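Predicted component of a thermophile-specific DNA repair system, contains a RAMP domain (Methanopyrus kandleri, PDB 4N0L) probably binds CRISPR RNA as the RAMP protein Csm3 of type III-A antiviral systems, and may act as an endonuclease. Local coordinates at residues Lys55-Ala60 against Ile257-Ser262; Val91-Tyr96 against Asp234-Glu239; Ser131-Leu136 against Arg150-Asn155; Asp186-Glu189 against Glu193-Glu196. One frame throughout, in Å; residues are numbered along the deposited sequence.

Interaction 1. Residues Lys55-Ala60 against Ile257-Ser262; sequences KGRARA and IGHSTS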
loop_
_atom_site.group_PDB
_atom_site.type_symbol
_atom_site.label_atom_id
_atom_site.label_comp_id
_atom_site.label_asym_id
_atom_site.label_seq_id
_atom_site.Cartn_x
_atom_site.Cartn_y
_atom_site.Cartn_z
ATOM N N LYS A 55 3.237 -3.179 2.708
ATOM C CA LYS A 55 2.284 -2.160 3.120
ATOM C C LYS A 55 2.973 -1.029 3.882
ATOM O O LYS A 55 2.782 0.145 3.565
ATOM C CB LYS A 55 1.182 -2.795 3.973
ATOM C CG LYS A 55 -0.019 -1.905 4.251
ATOM C CD LYS A 55 -0.529 -2.158 5.658
ATOM C CE LYS A 55 -1.579 -1.149 6.068
ATOM N NZ LYS A 55 -1.875 -1.277 7.520
ATOM N N GLY A 56 3.785 -1.388 4.871
ATOM C CA GLY A 56 4.540 -0.414 5.639
ATOM C C GLY A 56 5.397 0.477 4.759
ATOM O O GLY A 56 5.425 1.695 4.929
ATOM N N ARG A 57 6.091 -0.139 3.807
ATOM C CA ARG A 57 6.970 0.598 2.908
ATOM C C ARG A 57 6.167 1.522 1.997
ATOM O O ARG A 57 6.518 2.690 1.825
ATOM C CB ARG A 57 7.820 -0.369 2.080
ATOM C CG ARG A 57 8.757 0.303 1.088
ATOM C CD ARG A 57 9.805 1.159 1.781
ATOM N NE ARG A 57 10.788 1.673 0.831
ATOM C CZ ARG A 57 11.582 2.713 1.060
ATOM N NH1 ARG A 57 11.511 3.367 2.211
ATOM N NH2 ARG A 57 12.445 3.108 0.132
ATOM N N ALA A 58 5.088 1.000 1.421
ATOM C CA ALA A 58 4.203 1.801 0.582
ATOM C C ALA A 58 3.620 2.986 1.354
ATOM O O ALA A 58 3.506 4.089 0.819
ATOM C CB ALA A 58 3.090 0.937 0.011
ATOM N N ARG A 59 3.253 2.752 2.611
ATOM C CA ARG A 59 2.707 3.805 3.461
ATOM C C ARG A 59 3.741 4.882 3.773
ATOM O O ARG A 59 3.453 6.078 3.685
ATOM C CB ARG A 59 2.175 3.220 4.768
ATOM C CG ARG A 59 1.401 4.224 5.609
ATOM C CD ARG A 59 1.053 3.656 6.977
ATOM N NE ARG A 59 -0.006 4.414 7.639
ATOM C CZ ARG A 59 0.132 5.647 8.120
ATOM N NH1 ARG A 59 -0.899 6.246 8.701
ATOM N NH2 ARG A 59 1.296 6.277 8.035
ATOM N N ALA A 60 4.937 4.446 4.156
ATOM C CA ALA A 60 6.019 5.353 4.523
ATOM C C ALA A 60 6.407 6.278 3.371
ATOM O O ALA A 60 6.731 7.447 3.586
ATOM C CB ALA A 60 7.228 4.563 4.997
ATOM N N ILE A 257 11.878 -1.423 -2.299
ATOM C CA ILE A 257 11.073 -2.025 -1.236
ATOM C C ILE A 257 11.751 -1.866 0.117
ATOM O O ILE A 257 11.116 -2.003 1.162
ATOM C CB ILE A 257 10.812 -3.525 -1.485
ATOM C CG1 ILE A 257 12.136 -4.260 -1.710
ATOM C CG2 ILE A 257 9.891 -3.724 -2.672
ATOM C CD1 ILE A 257 11.975 -5.745 -1.955
ATOM N N GLY A 258 13.049 -1.590 0.085
ATOM C CA GLY A 258 13.815 -1.346 1.289
ATOM C C GLY A 258 14.751 -0.184 1.042
ATOM O O GLY A 258 14.641 0.501 0.023
ATOM N N HIS A 259 15.679 0.040 1.965
ATOM C CA HIS A 259 16.631 1.131 1.814
ATOM C C HIS A 259 17.848 0.933 2.703
ATOM O O HIS A 259 17.771 0.300 3.756
ATOM C CB HIS A 259 15.971 2.477 2.136
ATOM C CG HIS A 259 15.534 2.609 3.561
ATOM N ND1 HIS A 259 16.380 3.037 4.562
ATOM C CD2 HIS A 259 14.342 2.367 4.156
ATOM C CE1 HIS A 259 15.727 3.054 5.711
ATOM N NE2 HIS A 259 14.488 2.651 5.492
ATOM N N SER A 260 18.977 1.469 2.258
ATOM C CA SER A 260 20.145 1.605 3.112
ATOM C C SER A 260 20.115 3.000 3.720
ATOM O O SER A 260 19.100 3.690 3.641
ATOM C CB SER A 260 21.437 1.366 2.326
ATOM O OG SER A 260 21.567 2.289 1.259
ATOM N N THR A 261 21.212 3.408 4.346
ATOM C CA THR A 261 21.330 4.770 4.853
ATOM C C THR A 261 21.221 5.798 3.724
ATOM O O THR A 261 20.536 6.814 3.858
ATOM C CB THR A 261 22.660 4.977 5.597
ATOM O OG1 THR A 261 22.820 3.960 6.594
ATOM C CG2 THR A 261 22.699 6.351 6.254
ATOM N N SER A 262 21.883 5.513 2.604
ATOM C CA SER A 262 22.080 6.504 1.549
ATOM C C SER A 262 21.028 6.445 0.442
ATOM O O SER A 262 20.401 7.454 0.119
ATOM C CB SER A 262 23.471 6.336 0.930
ATOM O OG SER A 262 23.588 7.055 -0.286
#

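Interaction 2. Residues Val91-Tyr96 against Asp234-Glu239; sequences VRREVY and DGEELE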
loop_
_atom_site.group_PDB
_atom_site.type_symbol
_atom_site.label_atom_id
_atom_site.label_comp_id
_atom_site.label_asym_id
_atom_site.label_seq_id
_atom_site.Cartn_x
_atom_site.Cartn_y
_atom_site.Cartn_z
ATOM N N VAL A 91 -10.552 10.014 8.886
ATOM C CA VAL A 91 -10.547 8.835 8.028
ATOM C C VAL A 91 -11.882 8.599 7.325
ATOM O O VAL A 91 -11.966 7.808 6.386
ATOM C CB VAL A 91 -10.186 7.576 8.835
ATOM C CG1 VAL A 91 -8.733 7.635 9.276
ATOM C CG2 VAL A 91 -11.103 7.438 10.039
ATOM N N ARG A 92 -12.922 9.281 7.792
ATOM C CA ARG A 92 -14.223 9.254 7.132
ATOM C C ARG A 92 -14.840 10.645 7.172
ATOM O O ARG A 92 -14.549 11.434 8.070
ATOM C CB ARG A 92 -15.147 8.227 7.791
ATOM C CG ARG A 92 -14.761 7.882 9.221
ATOM C CD ARG A 92 -15.905 8.133 10.190
ATOM N NE ARG A 92 -16.977 7.154 10.044
ATOM N N ARG A 93 -15.686 10.944 6.192
ATOM C CA ARG A 93 -16.225 12.291 6.037
ATOM C C ARG A 93 -17.060 12.744 7.231
ATOM O O ARG A 93 -17.137 13.938 7.506
ATOM C CB ARG A 93 -17.053 12.389 4.759
ATOM C CG ARG A 93 -16.237 12.786 3.539
ATOM C CD ARG A 93 -17.134 13.101 2.358
ATOM N NE ARG A 93 -18.117 12.045 2.136
ATOM C CZ ARG A 93 -17.847 10.884 1.551
ATOM N NH1 ARG A 93 -16.619 10.624 1.123
ATOM N NH2 ARG A 93 -18.806 9.982 1.394
ATOM N N GLU A 94 -17.675 11.796 7.935
ATOM C CA GLU A 94 -18.409 12.103 9.162
ATOM C C GLU A 94 -17.544 12.900 10.131
ATOM O O GLU A 94 -17.943 13.967 10.600
ATOM C CB GLU A 94 -18.904 10.828 9.842
ATOM C CG GLU A 94 -20.134 10.206 9.208
ATOM C CD GLU A 94 -20.169 8.699 9.362
ATOM O OE1 GLU A 94 -19.104 8.061 9.244
ATOM O OE2 GLU A 94 -21.265 8.155 9.616
ATOM N N VAL A 95 -16.361 12.363 10.425
ATOM C CA VAL A 95 -15.396 13.005 11.312
ATOM C C VAL A 95 -15.158 14.475 10.965
ATOM O O VAL A 95 -15.202 15.336 11.845
ATOM C CB VAL A 95 -14.043 12.261 11.292
ATOM C CG1 VAL A 95 -12.984 13.052 12.043
ATOM C CG2 VAL A 95 -14.197 10.871 11.890
ATOM N N TYR A 96 -14.909 14.764 9.690
ATOM C CA TYR A 96 -14.648 16.141 9.276
ATOM C C TYR A 96 -15.869 17.046 9.441
ATOM O O TYR A 96 -15.737 18.187 9.887
ATOM C CB TYR A 96 -14.174 16.196 7.827
ATOM C CG TYR A 96 -14.010 17.613 7.321
ATOM C CD1 TYR A 96 -12.896 18.368 7.668
ATOM C CD2 TYR A 96 -14.970 18.199 6.504
ATOM C CE1 TYR A 96 -12.742 19.665 7.216
ATOM C CE2 TYR A 96 -14.823 19.497 6.046
ATOM C CZ TYR A 96 -13.708 20.224 6.405
ATOM O OH TYR A 96 -13.555 21.514 5.952
ATOM N N ASP A 234 -16.132 3.545 0.637
ATOM C CA ASP A 234 -16.746 4.802 0.246
ATOM C C ASP A 234 -16.636 4.993 -1.260
ATOM O O ASP A 234 -15.552 5.254 -1.779
ATOM C CB ASP A 234 -16.088 5.969 0.980
ATOM C CG ASP A 234 -16.812 7.275 0.754
ATOM O OD1 ASP A 234 -17.625 7.658 1.620
ATOM O OD2 ASP A 234 -16.573 7.915 -0.292
ATOM N N GLY A 235 -17.764 4.854 -1.953
ATOM C CA GLY A 235 -17.810 4.974 -3.401
ATOM C C GLY A 235 -17.198 6.246 -3.956
ATOM O O GLY A 235 -16.580 6.236 -5.021
ATOM N N GLU A 236 -17.375 7.344 -3.232
ATOM C CA GLU A 236 -16.871 8.644 -3.658
ATOM C C GLU A 236 -15.347 8.709 -3.602
ATOM O O GLU A 236 -14.726 9.503 -4.308
ATOM C CB GLU A 236 -17.484 9.750 -2.803
ATOM C CG GLU A 236 -18.930 10.056 -3.161
ATOM C CD GLU A 236 -19.647 10.830 -2.074
ATOM O OE1 GLU A 236 -20.184 10.184 -1.148
ATOM O OE2 GLU A 236 -19.673 12.076 -2.142
ATOM N N GLU A 237 -14.749 7.879 -2.752
ATOM C CA GLU A 237 -13.297 7.863 -2.591
ATOM C C GLU A 237 -12.647 6.683 -3.306
ATOM O O GLU A 237 -11.436 6.487 -3.211
ATOM C CB GLU A 237 -12.920 7.828 -1.108
ATOM C CG GLU A 237 -12.979 9.175 -0.411
ATOM C CD GLU A 237 -13.036 9.051 1.099
ATOM O OE1 GLU A 237 -12.897 7.920 1.613
ATOM O OE2 GLU A 237 -13.202 10.089 1.774
ATOM N N LEU A 238 -13.453 5.908 -4.024
ATOM C CA LEU A 238 -12.985 4.685 -4.672
ATOM C C LEU A 238 -11.859 4.934 -5.677
ATOM O O LEU A 238 -10.778 4.354 -5.568
ATOM C CB LEU A 238 -14.151 3.984 -5.372
ATOM C CG LEU A 238 -13.781 2.857 -6.337
ATOM C CD1 LEU A 238 -13.101 1.735 -5.574
ATOM C CD2 LEU A 238 -15.007 2.345 -7.073
ATOM N N GLU A 239 -12.118 5.797 -6.653
ATOM C CA GLU A 239 -11.138 6.073 -7.696
ATOM C C GLU A 239 -9.903 6.758 -7.122
ATOM O O GLU A 239 -8.775 6.442 -7.506
ATOM C CB GLU A 239 -11.747 6.931 -8.804
ATOM C CG GLU A 239 -10.746 7.332 -9.871
ATOM C CD GLU A 239 -11.407 7.828 -11.136
ATOM O OE1 GLU A 239 -12.616 8.133 -11.098
ATOM O OE2 GLU A 239 -10.716 7.905 -12.173
HETATM O O HOH W 1 -15.895 8.674 3.831
#

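Interaction 3. Residues Ser131-Leu136 against Arg150-Asn155; sequences SDPGRL and RYRDPN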
loop_
_atom_site.group_PDB
_atom_site.type_symbol
_atom_site.label_atom_id
_atom_site.label_comp_id
_atom_site.label_asym_id
_atom_site.label_seq_id
_atom_site.Cartn_x
_atom_site.Cartn_y
_atom_site.Cartn_z
ATOM N N SER A 131 -5.227 16.970 18.436
ATOM C CA SER A 131 -6.149 17.402 19.480
ATOM C C SER A 131 -5.507 17.331 20.863
ATOM O O SER A 131 -6.203 17.203 21.869
ATOM C CB SER A 131 -7.427 16.556 19.446
ATOM O OG SER A 131 -7.177 15.223 19.858
ATOM N N ASP A 132 -4.180 17.408 20.905
ATOM C CA ASP A 132 -3.443 17.323 22.164
ATOM C C ASP A 132 -2.314 18.360 22.227
ATOM O O ASP A 132 -1.146 18.017 22.041
ATOM C CB ASP A 132 -2.881 15.909 22.344
ATOM C CG ASP A 132 -2.388 15.641 23.755
ATOM O OD1 ASP A 132 -2.295 16.592 24.560
ATOM O OD2 ASP A 132 -2.078 14.469 24.056
ATOM N N PRO A 133 -2.665 19.635 22.480
ATOM C CA PRO A 133 -1.709 20.751 22.543
ATOM C C PRO A 133 -0.712 20.628 23.693
ATOM O O PRO A 133 0.437 21.051 23.554
ATOM C CB PRO A 133 -2.610 21.979 22.749
ATOM C CG PRO A 133 -3.984 21.532 22.376
ATOM C CD PRO A 133 -4.039 20.087 22.750
ATOM N N GLY A 134 -1.158 20.078 24.818
ATOM C CA GLY A 134 -0.280 19.814 25.943
ATOM C C GLY A 134 0.901 18.954 25.535
ATOM O O GLY A 134 2.052 19.262 25.851
ATOM N N ARG A 135 0.608 17.869 24.826
ATOM C CA ARG A 135 1.639 16.979 24.309
ATOM C C ARG A 135 2.549 17.708 23.324
ATOM O O ARG A 135 3.773 17.637 23.428
ATOM C CB ARG A 135 0.994 15.763 23.635
ATOM C CG ARG A 135 1.968 14.734 23.083
ATOM C CD ARG A 135 1.207 13.570 22.465
ATOM N NE ARG A 135 2.070 12.663 21.713
ATOM C CZ ARG A 135 1.665 11.945 20.669
ATOM N NH1 ARG A 135 0.411 12.034 20.246
ATOM N NH2 ARG A 135 2.516 11.145 20.041
ATOM N N LEU A 136 1.932 18.426 22.389
ATOM C CA LEU A 136 2.648 19.172 21.356
ATOM C C LEU A 136 3.662 20.162 21.914
ATOM O O LEU A 136 4.800 20.235 21.449
ATOM C CB LEU A 136 1.649 19.929 20.477
ATOM C CG LEU A 136 1.085 19.256 19.222
ATOM C CD1 LEU A 136 1.164 17.737 19.293
ATOM C CD2 LEU A 136 -0.342 19.726 18.984
ATOM N N ARG A 150 -3.321 27.644 13.714
ATOM C CA ARG A 150 -4.061 28.214 12.593
ATOM C C ARG A 150 -5.187 27.306 12.101
ATOM O O ARG A 150 -6.049 27.742 11.342
ATOM C CB ARG A 150 -3.110 28.516 11.433
ATOM C CG ARG A 150 -2.632 27.271 10.717
ATOM C CD ARG A 150 -1.593 27.586 9.656
ATOM N NE ARG A 150 -2.195 28.134 8.444
ATOM C CZ ARG A 150 -1.502 28.554 7.391
ATOM N NH1 ARG A 150 -0.177 28.493 7.400
ATOM N NH2 ARG A 150 -2.132 29.035 6.327
ATOM N N TYR A 151 -5.175 26.046 12.520
ATOM C CA TYR A 151 -6.197 25.099 12.083
ATOM C C TYR A 151 -7.280 24.901 13.135
ATOM O O TYR A 151 -8.420 24.564 12.809
ATOM C CB TYR A 151 -5.558 23.756 11.716
ATOM C CG TYR A 151 -4.452 23.892 10.692
ATOM C CD1 TYR A 151 -4.741 24.213 9.372
ATOM C CD2 TYR A 151 -3.120 23.719 11.049
ATOM C CE1 TYR A 151 -3.738 24.351 8.434
ATOM C CE2 TYR A 151 -2.107 23.853 10.114
ATOM C CZ TYR A 151 -2.424 24.170 8.809
ATOM O OH TYR A 151 -1.421 24.306 7.877
ATOM N N ARG A 152 -6.928 25.139 14.395
ATOM C CA ARG A 152 -7.869 24.947 15.491
ATOM C C ARG A 152 -7.388 25.645 16.754
ATOM O O ARG A 152 -6.184 25.762 16.994
ATOM C CB ARG A 152 -8.082 23.450 15.766
ATOM C CG ARG A 152 -6.828 22.693 16.211
ATOM C CD ARG A 152 -6.779 22.512 17.727
ATOM N NE ARG A 152 -5.580 21.800 18.160
ATOM C CZ ARG A 152 -4.422 22.392 18.440
ATOM N NH1 ARG A 152 -4.302 23.710 18.328
ATOM N NH2 ARG A 152 -3.381 21.670 18.828
ATOM N N ASP A 153 -8.342 26.109 17.555
ATOM C CA ASP A 153 -8.041 26.694 18.851
ATOM C C ASP A 153 -7.689 25.586 19.830
ATOM O O ASP A 153 -8.440 24.622 19.967
ATOM C CB ASP A 153 -9.235 27.504 19.366
ATOM C CG ASP A 153 -8.905 28.314 20.608
ATOM O OD1 ASP A 153 -9.338 29.484 20.685
ATOM O OD2 ASP A 153 -8.228 27.780 21.514
ATOM N N PRO A 154 -6.538 25.714 20.507
ATOM C CA PRO A 154 -6.106 24.737 21.516
ATOM C C PRO A 154 -7.152 24.522 22.614
ATOM O O PRO A 154 -7.149 23.477 23.265
ATOM C CB PRO A 154 -4.824 25.362 22.089
ATOM C CG PRO A 154 -4.826 26.791 21.627
ATOM C CD PRO A 154 -5.545 26.784 20.319
ATOM N N ASN A 155 -8.023 25.504 22.822
ATOM C CA ASN A 155 -9.109 25.374 23.787
ATOM C C ASN A 155 -10.226 24.467 23.272
ATOM O O ASN A 155 -11.015 23.939 24.057
ATOM C CB ASN A 155 -9.677 26.751 24.141
ATOM C CG ASN A 155 -8.697 27.602 24.925
ATOM O OD1 ASN A 155 -7.937 27.097 25.750
ATOM N ND2 ASN A 155 -8.714 28.906 24.673
#

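Interaction 4. Residues Asp186-Glu189 against Glu193-Glu196; sequences DVFE and EPTE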
loop_
_atom_site.group_PDB
_atom_site.type_symbol
_atom_site.label_atom_id
_atom_site.label_comp_id
_atom_site.label_asym_id
_atom_site.label_seq_id
_atom_site.Cartn_x
_atom_site.Cartn_y
_atom_site.Cartn_z
ATOM N N ASP A 186 13.338 -22.077 -12.237
ATOM C CA ASP A 186 14.163 -21.511 -13.302
ATOM C C ASP A 186 15.193 -20.511 -12.778
ATOM O O ASP A 186 16.395 -20.749 -12.880
ATOM C CB ASP A 186 13.274 -20.851 -14.362
ATOM C CG ASP A 186 14.061 -20.335 -15.553
ATOM O OD1 ASP A 186 13.650 -20.616 -16.698
ATOM O OD2 ASP A 186 15.081 -19.642 -15.349
ATOM N N VAL A 187 14.725 -19.391 -12.230
ATOM C CA VAL A 187 15.625 -18.322 -11.802
ATOM C C VAL A 187 16.564 -18.762 -10.681
ATOM O O VAL A 187 17.779 -18.566 -10.763
ATOM C CB VAL A 187 14.843 -17.084 -11.331
ATOM C CG1 VAL A 187 15.807 -15.992 -10.889
ATOM C CG2 VAL A 187 13.946 -16.574 -12.443
ATOM N N PHE A 188 15.998 -19.364 -9.639
ATOM C CA PHE A 188 16.792 -19.845 -8.515
ATOM C C PHE A 188 17.716 -20.973 -8.960
ATOM O O PHE A 188 18.862 -21.062 -8.520
ATOM C CB PHE A 188 15.892 -20.326 -7.373
ATOM C CG PHE A 188 15.260 -19.214 -6.579
ATOM C CD1 PHE A 188 15.537 -17.886 -6.865
ATOM C CD2 PHE A 188 14.386 -19.500 -5.541
ATOM C CE1 PHE A 188 14.959 -16.868 -6.133
ATOM C CE2 PHE A 188 13.800 -18.486 -4.804
ATOM C CZ PHE A 188 14.086 -17.168 -5.100
ATOM N N GLU A 189 17.206 -21.833 -9.834
ATOM C CA GLU A 189 17.956 -22.993 -10.294
ATOM C C GLU A 189 19.133 -22.584 -11.183
ATOM O O GLU A 189 20.228 -23.132 -11.063
ATOM C CB GLU A 189 17.032 -23.952 -11.039
ATOM C CG GLU A 189 17.454 -25.404 -10.957
ATOM C CD GLU A 189 17.444 -25.926 -9.529
ATOM O OE1 GLU A 189 16.355 -25.969 -8.917
ATOM O OE2 GLU A 189 18.522 -26.300 -9.020
ATOM N N GLU A 193 21.032 -20.602 -6.332
ATOM C CA GLU A 193 20.720 -19.932 -5.075
ATOM C C GLU A 193 19.447 -19.095 -5.197
ATOM O O GLU A 193 19.157 -18.550 -6.262
ATOM C CB GLU A 193 21.885 -19.035 -4.636
ATOM C CG GLU A 193 22.153 -17.858 -5.566
ATOM C CD GLU A 193 23.106 -16.842 -4.966
ATOM O OE1 GLU A 193 23.218 -16.792 -3.722
ATOM O OE2 GLU A 193 23.744 -16.093 -5.737
ATOM N N PRO A 194 18.671 -19.005 -4.104
ATOM C CA PRO A 194 18.905 -19.717 -2.845
ATOM C C PRO A 194 18.388 -21.153 -2.891
ATOM O O PRO A 194 17.651 -21.508 -3.811
ATOM C CB PRO A 194 18.119 -18.881 -1.834
ATOM C CG PRO A 194 16.985 -18.361 -2.625
ATOM C CD PRO A 194 17.559 -18.047 -3.981
ATOM N N THR A 195 18.766 -21.962 -1.907
ATOM C CA THR A 195 18.296 -23.339 -1.833
ATOM C C THR A 195 17.251 -23.465 -0.733
ATOM O O THR A 195 17.011 -22.518 0.018
ATOM C CB THR A 195 19.447 -24.329 -1.569
ATOM O OG1 THR A 195 20.088 -24.005 -0.330
ATOM C CG2 THR A 195 20.468 -24.270 -2.698
ATOM N N GLU A 196 16.625 -24.634 -0.641
ATOM C CA GLU A 196 15.608 -24.864 0.374
ATOM C C GLU A 196 16.252 -24.926 1.755
ATOM O O GLU A 196 16.965 -25.876 2.080
ATOM C CB GLU A 196 14.840 -26.151 0.073
ATOM C CG GLU A 196 13.540 -26.305 0.842
ATOM C CD GLU A 196 12.674 -27.422 0.294
ATOM O OE1 GLU A 196 12.955 -28.600 0.601
ATOM O OE2 GLU A 196 11.715 -27.122 -0.448
#

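Interaction 1. Residues Lys55-Ala60 against Ile257-Ser262
Arg57 is the one residue of 55-60 to touch 257-262, its side chain lying along the backbone from Ile257 to His259. The methylenes pass over a carbonyl, Arg57 CG 3.3 Å from Ile257 O. The guanidinium sets one face against Gly258, whose C atom stands 4.0 Å above its plane, offset toward the rim. Arg57 NH1 meets His259 CD2 at 3.6 Å, the guanidinium and imidazole planes 33° apart. Arg57 NH2 comes to 3.4 Å from Gly258 O, too badly angled for a hydrogen bond. The guanidinium bonds instead to carbonyls at and after the end of helix 238-255: NE to Gly256 O and, weakly, NH2 to Gln255 O. CG anti to the backbone N (chi1 179°) and a bend at chi2 carry it there. The imidazole is steadied by the next residue in the chain: His259 ND1 donates to Ser260 O over 2.9 Å, the acceptor in the ring plane, though ND1 stands above the carbonyl plane. The CB of Ile257 points away from 55-60, and its side chain packs on Val252 of helix 238-255, while strand 258-259 pairs with strand 264-265. Arginine thus ties helix 51-69 to the link between helix 238-255 and this hairpin.

Interaction 2. Residues Val91-Tyr96 against Asp234-Glu239
A salt-bridge network centred on Arg93, in the first turn of helix 93-99, joins that helix to Asp234, Glu236 and Glu237 just ahead of helix 238-255. Arg93 NH1 donates to Asp234 OD2 over 3.1 Å at 164°, with the oxygen in the guanidinium plane but approached from above the carboxylate plane. The second bond, from Arg93 NH2 to Asp234 OD1, is short at 2.6 Å yet weak, being bent to 129°; the two planes stand 67° apart, which spoils a flat, paired grip. Glu236 comes over one face, its OE1 2.9 Å from Arg93 NH2 but well out of plane, so only the charges attract. Glu237 OE2 is more distant, 3.5 Å from Arg93 NH1; this oxygen accepts a hydrogen bond from Thr114, and OE1 pairs with Arg171. A water accepts from Arg93 N and donates weakly to Asp234 OD1. Asp234 OD2 also receives a weak bond from Glu237 N, which helps hold the carboxylate. Arginine suits the place because its flat cation can offer an edge to one acid and a face to another. The guanidinium's positive charge probably eases the repulsion among the three carboxylates and helps keep them ionised.

Interaction 3. Residues Ser131-Leu136 against Arg150-Asn155
Pro133 and Leu136 close on the guanidinium of Arg152 from two directions. Pro133 CG sits over its face, 3.6 Å from Arg152 NH2, while Leu136 CD2 approaches the same nitrogen at the edge, near the guanidinium plane and also at 3.6 Å. This is the close-packed half of the contact, and it is held by shape, since no hydrogen bond crosses between the segments. The polar end of Arg152 is satisfied by neighbours: NH1 forms a salt bridge with Asp146 and NE donates to Phe130 O. These bonds probably hold the group in place, and Pro133 covers one face. A bend at chi2 (99°) swings the chain toward the helix. Proline is at home here because Pro133 is the first residue of helix 133-137, where its missing N-H costs no helical bond. Asp132 before it is the N-cap, and its OD1 accepts from Arg135 N at 3.2 Å, with the donor well above the carboxylate plane. The facing segment is the irregular loop that runs on to helix 157-160, which itself touches Pro133 through Ala157 and Arg152 through Leu160. Toward solvent the fit slackens. Exposed Pro154 grazes Pro133 with its ring, Pro154 CB lying 3.9 Å from Pro133 CG, a longer approach than the two at Arg152. Beside it Asp153 shapes an Asx turn, its OD2 accepting from Asn155 N over 2.6 Å on the anti side, and its other oxygen, OD1, forms a salt bridge with Arg104.

Interaction 4. Residues Asp186-Glu189 against Glu193-Glu196
Phe188 and Pro194 form a buried CH-pi contact at the end of helix 181-191, where the chain folds back over the last turns before heading toward strand 217-218. Pro194 CD lies 3.4 Å from the centroid of the Phe188 ring and only 8° off its normal, so the methylene stands squarely over the middle of the face. Pro194 CG extends the overlap toward the far rim, 3.9 Å from Phe188 CE2. Such pairing suits both residues: CD is bonded to the amide nitrogen, which makes its hydrogens slightly positive, and the aromatic face is rich in electrons. The peptide bond before Pro194 is cis, which places Glu193 O and Pro194 CD on the same side, both turned to Phe188. Hence Glu193 O comes to 3.5 Å from Phe188 CA in a CA-H...O contact, while CD lands on the ring. Phe188 CG is anti to its own carbonyl carbon (chi1 -76°), an arrangement that lays the ring beside the returning chain. Around the pair, Pro47 of strand 47-48 touches both rings, and Pro219 and Ser222 add to the wall about Phe188. The side chain of Glu193 points away, and its OE1 accepts from Arg217 N. One conventional hydrogen bond fixes the backbones: Glu193 N donates to Phe188 O at 3.1 Å, in the carbonyl plane and with an N-H...O angle of 139°. This is a 6→1 backbone bond such as a Schellman motif has, though that motif's second bond is not established here; the Phe188-Pro194 packing closes the helix end.

Interactions 1 and 2 lie at the two ends of helix 238-255: the first just after it, the second where it begins, on opposite sides of the chain's centre. Interaction 1 is nearest that centre; interactions 3 and 4 lie far out, their centres about 55 Å apart. Arginine serves three contacts differently, lying against backbone in 1, collecting carboxylates in 2 and offering a face to proline in 3. Interaction 4 has no charged group across it and is the most buried, a helix end closed by rings. Interactions 2 and 3 lie nearer the zinc ion: the side chain of Glu237 is about 11 Å from it and that of Leu136 about 14 Å.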